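Local coordinates for protection of telomeres protein 1 (Schizosaccharomyces pombe, PDB 4HJ7) that binds single-stranded telomeric DNA, protects the 3'-end telomeric overhang and regulates telomerase and telomere length, at residues E42-F47 against F62-I67. The protein carries 1 engineered substitution. Residues are numbered along the deposited sequence; the frame is centred on the assembly and turned at random.
Sequences ENELFF and FGRFSI. With nucleotides of chain B.
Arg64 reaches across to the type I beta turn from Asn43 to Phe46, in the long connection between strands 33-38 and 67-71 of this OB-fold ssDNA-binding domain. Two direct hydrogen bonds join the segments: Asn43 N gives a nearly straight one to Arg64 O (3.0 Å), and Arg64 NH1 donates to Phe46 O (2.8 Å), 20° out of the guanidinium plane. With CG beside its own backbone N (chi1 -60°) and the chain extended to NE, Arg64 passes along the turn, and Glu44 O sits over one guanidinium face. A leucine in place of Arg64 would probably leave Phe46 O without its NH1 donor and the turn less firmly tied to 62-67. Asn43 steadies the turn itself, OD1 accepting from Leu45 N in an Asx turn, while its ND2 bonds to Leu8 O and Ile11 O. Among apolar contacts, the buried Phe46 ring is sandwiched between Asn43 CB over one face and Ile67 CB over the other, with Ile67 CD1 3.6 Å from Phe46 CE1. Glu42 CB makes a CH-pi contact over the Phe65 ring. Water 2 bridges Phe47 N and Ser66 O, and water 1 joins Phe47 O to Ser66 N. The Phe47 side chain leaves the backbone away from 62-67; C8 of DA5 of chain B lies over its ring centre, and Phe47 CE1 meets C2' of DA5 of chain B at 3.4 Å.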
loop_
_atom_site.group_PDB
_atom_site.type_symbol
_atom_site.label_atom_id
_atom_site.label_comp_id
_atom_site.label_asym_id
_atom_site.label_seq_id
_atom_site.Cartn_x
_atom_site.Cartn_y
_atom_site.Cartn_z
ATOM N N GLU A 42 -1.373 10.045 7.607
ATOM C CA GLU A 42 -2.251 10.708 6.645
ATOM C C GLU A 42 -1.466 11.347 5.505
ATOM O O GLU A 42 -0.412 11.939 5.725
ATOM C CB GLU A 42 -3.087 11.771 7.377
ATOM C CG GLU A 42 -4.185 12.433 6.561
ATOM C CD GLU A 42 -5.068 13.310 7.442
ATOM O OE1 GLU A 42 -4.669 13.538 8.606
ATOM O OE2 GLU A 42 -6.140 13.762 6.987
ATOM N N ASN A 43 -1.972 11.218 4.284
ATOM C CA ASN A 43 -1.350 11.880 3.144
ATOM C C ASN A 43 -2.402 12.647 2.342
ATOM O O ASN A 43 -3.431 12.090 1.949
ATOM C CB ASN A 43 -0.599 10.865 2.265
ATOM C CG ASN A 43 0.234 11.526 1.183
ATOM O OD1 ASN A 43 -0.274 12.302 0.377
ATOM N ND2 ASN A 43 1.528 11.216 1.163
ATOM N N GLU A 44 -2.130 13.923 2.091
ATOM C CA GLU A 44 -3.106 14.810 1.456
ATOM C C GLU A 44 -3.553 14.379 0.059
ATOM O O GLU A 44 -4.584 14.840 -0.438
ATOM C CB GLU A 44 -2.564 16.241 1.389
ATOM C CG GLU A 44 -2.308 16.871 2.751
ATOM C CD GLU A 44 -3.429 16.623 3.736
ATOM O OE1 GLU A 44 -4.605 16.539 3.307
ATOM O OE2 GLU A 44 -3.126 16.501 4.946
ATOM N N LEU A 45 -2.781 13.516 -0.586
ATOM C CA LEU A 45 -3.155 13.048 -1.917
ATOM C C LEU A 45 -3.806 11.664 -1.947
ATOM O O LEU A 45 -4.163 11.173 -3.021
ATOM C CB LEU A 45 -1.951 13.080 -2.856
ATOM C CG LEU A 45 -1.354 14.467 -3.067
ATOM C CD1 LEU A 45 -0.036 14.341 -3.823
ATOM C CD2 LEU A 45 -2.344 15.358 -3.808
ATOM N N PHE A 46 -3.950 11.017 -0.793
ATOM C CA PHE A 46 -4.611 9.710 -0.768
ATOM C C PHE A 46 -6.112 9.926 -0.958
ATOM O O PHE A 46 -6.624 11.016 -0.701
ATOM C CB PHE A 46 -4.365 8.977 0.560
ATOM C CG PHE A 46 -2.928 8.489 0.764
ATOM C CD1 PHE A 46 -1.976 8.589 -0.238
ATOM C CD2 PHE A 46 -2.562 7.904 1.965
ATOM C CE1 PHE A 46 -0.663 8.120 -0.030
ATOM C CE2 PHE A 46 -1.272 7.444 2.188
ATOM C CZ PHE A 46 -0.311 7.555 1.187
ATOM N N PHE A 47 -6.830 8.898 -1.394
ATOM C CA PHE A 47 -8.277 9.041 -1.562
ATOM C C PHE A 47 -8.957 9.028 -0.190
ATOM O O PHE A 47 -8.583 8.230 0.669
ATOM C CB PHE A 47 -8.837 7.904 -2.433
ATOM C CG PHE A 47 -10.302 8.040 -2.711
ATOM C CD1 PHE A 47 -11.240 7.407 -1.907
ATOM C CD2 PHE A 47 -10.744 8.832 -3.759
ATOM C CE1 PHE A 47 -12.599 7.559 -2.153
ATOM C CE2 PHE A 47 -12.095 8.991 -4.009
ATOM C CZ PHE A 47 -13.023 8.352 -3.209
ATOM N N PHE A 62 -10.543 5.546 7.812
ATOM C CA PHE A 62 -11.323 6.427 6.954
ATOM C C PHE A 62 -10.558 7.696 6.670
ATOM O O PHE A 62 -9.591 8.007 7.353
ATOM C CB PHE A 62 -12.695 6.696 7.576
ATOM C CG PHE A 62 -13.503 5.445 7.757
ATOM C CD1 PHE A 62 -14.046 4.801 6.655
ATOM C CD2 PHE A 62 -13.678 4.886 9.017
ATOM C CE1 PHE A 62 -14.774 3.629 6.806
ATOM C CE2 PHE A 62 -14.403 3.719 9.170
ATOM C CZ PHE A 62 -14.946 3.094 8.067
ATOM N N GLY A 63 -10.964 8.414 5.633
ATOM C CA GLY A 63 -10.197 9.574 5.229
ATOM C C GLY A 63 -8.986 9.178 4.397
ATOM O O GLY A 63 -8.953 8.100 3.799
ATOM N N ARG A 64 -7.994 10.065 4.356
ATOM C CA ARG A 64 -6.863 9.918 3.438
ATOM C C ARG A 64 -5.710 9.175 4.093
ATOM O O ARG A 64 -4.643 9.751 4.309
ATOM C CB ARG A 64 -6.388 11.308 2.982
ATOM C CG ARG A 64 -7.446 12.126 2.246
ATOM C CD ARG A 64 -6.770 13.291 1.523
ATOM N NE ARG A 64 -7.676 14.309 0.985
ATOM C CZ ARG A 64 -7.969 14.450 -0.303
ATOM N NH1 ARG A 64 -7.470 13.612 -1.207
ATOM N NH2 ARG A 64 -8.773 15.431 -0.693
ATOM N N PHE A 65 -5.927 7.899 4.399
ATOM C CA PHE A 65 -4.994 7.152 5.239
ATOM C C PHE A 65 -4.450 5.886 4.586
ATOM O O PHE A 65 -3.636 5.189 5.193
ATOM C CB PHE A 65 -5.652 6.792 6.587
ATOM C CG PHE A 65 -5.599 7.899 7.603
ATOM C CD1 PHE A 65 -6.522 8.937 7.567
ATOM C CD2 PHE A 65 -4.631 7.895 8.609
ATOM C CE1 PHE A 65 -6.483 9.955 8.505
ATOM C CE2 PHE A 65 -4.583 8.915 9.554
ATOM C CZ PHE A 65 -5.506 9.948 9.501
ATOM N N SER A 66 -4.881 5.580 3.363
ATOM C CA SER A 66 -4.389 4.384 2.672
ATOM C C SER A 66 -4.036 4.689 1.218
ATOM O O SER A 66 -4.570 5.634 0.630
ATOM C CB SER A 66 -5.436 3.272 2.710
ATOM O OG SER A 66 -5.874 3.022 4.032
ATOM N N ILE A 67 -3.154 3.874 0.633
ATOM C CA ILE A 67 -2.752 4.078 -0.751
ATOM C C ILE A 67 -2.984 2.795 -1.530
ATOM O O ILE A 67 -2.698 1.686 -1.036
ATOM C CB ILE A 67 -1.281 4.546 -0.879
ATOM C CG1 ILE A 67 -1.005 5.054 -2.303
ATOM C CG2 ILE A 67 -0.319 3.425 -0.450
ATOM C CD1 ILE A 67 0.394 5.654 -2.491
ATOM P P DA B 5 -15.466 5.069 -6.695
ATOM O OP1 DA B 5 -16.734 4.471 -7.163
ATOM O OP2 DA B 5 -15.310 6.531 -6.507
ATOM O "O5'" DA B 5 -15.116 4.387 -5.292
ATOM C "C5'" DA B 5 -15.170 2.974 -5.219
ATOM C "C4'" DA B 5 -14.356 2.509 -4.033
ATOM O "O4'" DA B 5 -12.953 2.713 -4.313
ATOM C "C3'" DA B 5 -14.612 3.284 -2.749
ATOM O "O3'" DA B 5 -14.475 2.410 -1.629
ATOM C "C2'" DA B 5 -13.535 4.359 -2.737
ATOM C "C1'" DA B 5 -12.377 3.654 -3.430
ATOM N N9 DA B 5 -11.524 4.542 -4.221
ATOM C C8 DA B 5 -11.944 5.434 -5.165
ATOM N N7 DA B 5 -10.963 6.089 -5.741
ATOM C C5 DA B 5 -9.823 5.574 -5.141
ATOM C C6 DA B 5 -8.464 5.864 -5.324
ATOM N N6 DA B 5 -8.039 6.783 -6.194
ATOM N N1 DA B 5 -7.570 5.179 -4.566
ATOM C C2 DA B 5 -8.020 4.270 -3.692
ATOM N N3 DA B 5 -9.291 3.918 -3.441
ATOM C C4 DA B 5 -10.146 4.608 -4.213
HETATM O O HOH W 1 -7.340 6.210 1.918
HETATM O O HOH W 2 -5.782 6.188 -1.652
#